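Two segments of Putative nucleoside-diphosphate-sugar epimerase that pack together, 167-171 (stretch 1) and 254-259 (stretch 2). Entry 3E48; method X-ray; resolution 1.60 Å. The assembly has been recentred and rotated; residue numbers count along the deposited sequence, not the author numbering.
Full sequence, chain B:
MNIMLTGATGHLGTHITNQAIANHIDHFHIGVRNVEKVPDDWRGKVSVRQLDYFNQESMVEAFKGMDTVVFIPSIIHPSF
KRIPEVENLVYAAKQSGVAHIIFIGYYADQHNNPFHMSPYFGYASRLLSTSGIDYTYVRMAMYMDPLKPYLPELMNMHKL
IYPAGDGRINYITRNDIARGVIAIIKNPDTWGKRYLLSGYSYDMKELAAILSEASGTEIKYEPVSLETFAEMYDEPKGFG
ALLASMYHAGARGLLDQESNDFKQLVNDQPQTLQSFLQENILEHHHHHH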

# COMPACT_ATOMS: atom_id res chain seq x y z
N GLY B 167 16.22 -2.54 17.44
CA GLY B 167 15.07 -1.69 17.18
C GLY B 167 14.10 -1.55 18.34
O GLY B 167 14.07 -2.38 19.25
N ARG B 168 13.31 -0.48 18.30
CA ARG B 168 12.31 -0.22 19.33
C ARG B 168 10.95 -0.45 18.69
O ARG B 168 10.68 0.05 17.59
CB ARG B 168 12.43 1.23 19.82
CG ARG B 168 13.77 1.56 20.47
CD ARG B 168 13.89 3.05 20.74
NE ARG B 168 12.89 3.51 21.69
CZ ARG B 168 12.85 3.16 22.97
NH1 ARG B 168 13.77 2.34 23.46
NH2 ARG B 168 11.90 3.64 23.76
N ILE B 169 10.10 -1.23 19.36
CA ILE B 169 8.77 -1.53 18.84
C ILE B 169 7.70 -0.94 19.73
O ILE B 169 7.73 -1.11 20.96
CB ILE B 169 8.55 -3.07 18.75
CG1 ILE B 169 9.47 -3.68 17.70
CG2 ILE B 169 7.10 -3.36 18.38
CD1 ILE B 169 9.52 -5.19 17.72
N ASN B 170 6.74 -0.25 19.13
CA ASN B 170 5.67 0.32 19.93
C ASN B 170 4.57 -0.70 20.14
O ASN B 170 4.10 -1.35 19.21
CB ASN B 170 5.13 1.59 19.28
CG ASN B 170 4.21 2.36 20.21
OD1 ASN B 170 3.03 2.05 20.32
ND2 ASN B 170 4.77 3.35 20.91
N TYR B 171 4.18 -0.84 21.41
CA TYR B 171 3.16 -1.79 21.86
C TYR B 171 1.98 -1.09 22.51
O TYR B 171 2.12 -0.02 23.09
CB TYR B 171 3.75 -2.72 22.91
CG TYR B 171 4.63 -3.82 22.40
CD1 TYR B 171 4.09 -5.07 22.06
CD2 TYR B 171 6.01 -3.65 22.30
CE1 TYR B 171 4.90 -6.11 21.65
CE2 TYR B 171 6.83 -4.69 21.88
CZ TYR B 171 6.27 -5.92 21.56
OH TYR B 171 7.08 -6.96 21.16
N LEU B 254 11.15 0.62 11.87
CA LEU B 254 9.88 1.01 11.29
C LEU B 254 8.67 0.82 12.21
O LEU B 254 7.55 1.19 11.85
CB LEU B 254 9.64 0.24 9.99
CG LEU B 254 10.66 0.46 8.87
CD1 LEU B 254 10.45 -0.55 7.76
CD2 LEU B 254 10.52 1.89 8.34
N LEU B 255 8.90 0.25 13.39
CA LEU B 255 7.81 0.02 14.34
C LEU B 255 7.86 0.94 15.55
O LEU B 255 7.06 0.79 16.49
CB LEU B 255 7.80 -1.45 14.79
CG LEU B 255 7.71 -2.49 13.67
CD1 LEU B 255 7.52 -3.89 14.26
CD2 LEU B 255 6.55 -2.15 12.75
N ASP B 256 8.79 1.89 15.55
CA ASP B 256 8.89 2.84 16.66
C ASP B 256 8.08 4.06 16.24
O ASP B 256 8.63 5.12 15.91
CB ASP B 256 10.36 3.21 16.91
CG ASP B 256 10.54 4.18 18.08
OD1 ASP B 256 9.59 4.35 18.88
OD2 ASP B 256 11.63 4.77 18.19
N GLN B 257 6.76 3.89 16.25
CA GLN B 257 5.84 4.95 15.86
C GLN B 257 4.97 5.37 17.03
O GLN B 257 4.36 4.53 17.70
CB GLN B 257 4.93 4.45 14.75
CG GLN B 257 5.65 3.94 13.52
CD GLN B 257 4.66 3.43 12.50
OE1 GLN B 257 3.72 4.13 12.13
NE2 GLN B 257 4.87 2.21 12.03
N GLU B 258 4.89 6.68 17.26
CA GLU B 258 4.08 7.20 18.34
C GLU B 258 3.24 8.39 17.91
O GLU B 258 3.55 9.06 16.93
CB GLU B 258 4.97 7.62 19.51
CG GLU B 258 5.89 6.53 20.02
CD GLU B 258 6.53 6.90 21.33
OE1 GLU B 258 5.83 6.88 22.36
OE2 GLU B 258 7.74 7.22 21.33
N SER B 259 2.17 8.64 18.66
CA SER B 259 1.28 9.75 18.40
C SER B 259 0.59 10.09 19.71
O SER B 259 0.61 9.29 20.65
CB SER B 259 0.22 9.37 17.37
OG SER B 259 -0.77 10.37 17.28
O HOH W 1 3.29 5.87 22.18

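A strand meets an irregular segment here, and a single direct hydrogen bond joins them: N170 N donates to L255 O at 2.9 Å, with an N-H...O angle of 156°. The partner has no regular secondary structure, and no ladder of backbone bonds extends from this point; R168 O lies 3.3 Å from D256 N, but the angle is too poor for a bond. L255 O also receives a weak bond from Q257 N within its own stretch (3.1 Å), so one carbonyl serves both a local turn and the strand. The closest CA atoms across the contact are those of I169 and L255, 4.9 Å apart. There the side chains form the apolar part of the contact: L255 points toward the strand, and its CD1 lies 4.0 Å from CG1 of I169, both residues being buried. Next to this pair, R168 and D256 carry opposite charges. The carboxylate approaches the guanidinium at its edge, near its plane, but the salt bridge is long, with R168 NE 3.9 Å from D256 OD2, and charge attraction rather than a tight hydrogen bond links them. R168 O comes closer, 3.2 Å from D256 CB. N170, in the t rotamer, points toward the second stretch and packs against its chain, with N170 CG 3.3 Å from Q257 O. The amide does not bond that carbonyl: N170 ND2 is 3.4 Å from Q257 O at a poor angle. Water 1 bridges to E258, accepting from N170 ND2 (3.2 Å to the water O) and donating to E258 OE1 (2.7 Å from the same O). The end of the Q257 side chain leads away from the strand, and its NE2 donates to L254 O at 2.9 Å, tying the second stretch to itself. In all, 317 Å² is buried, counting both sides.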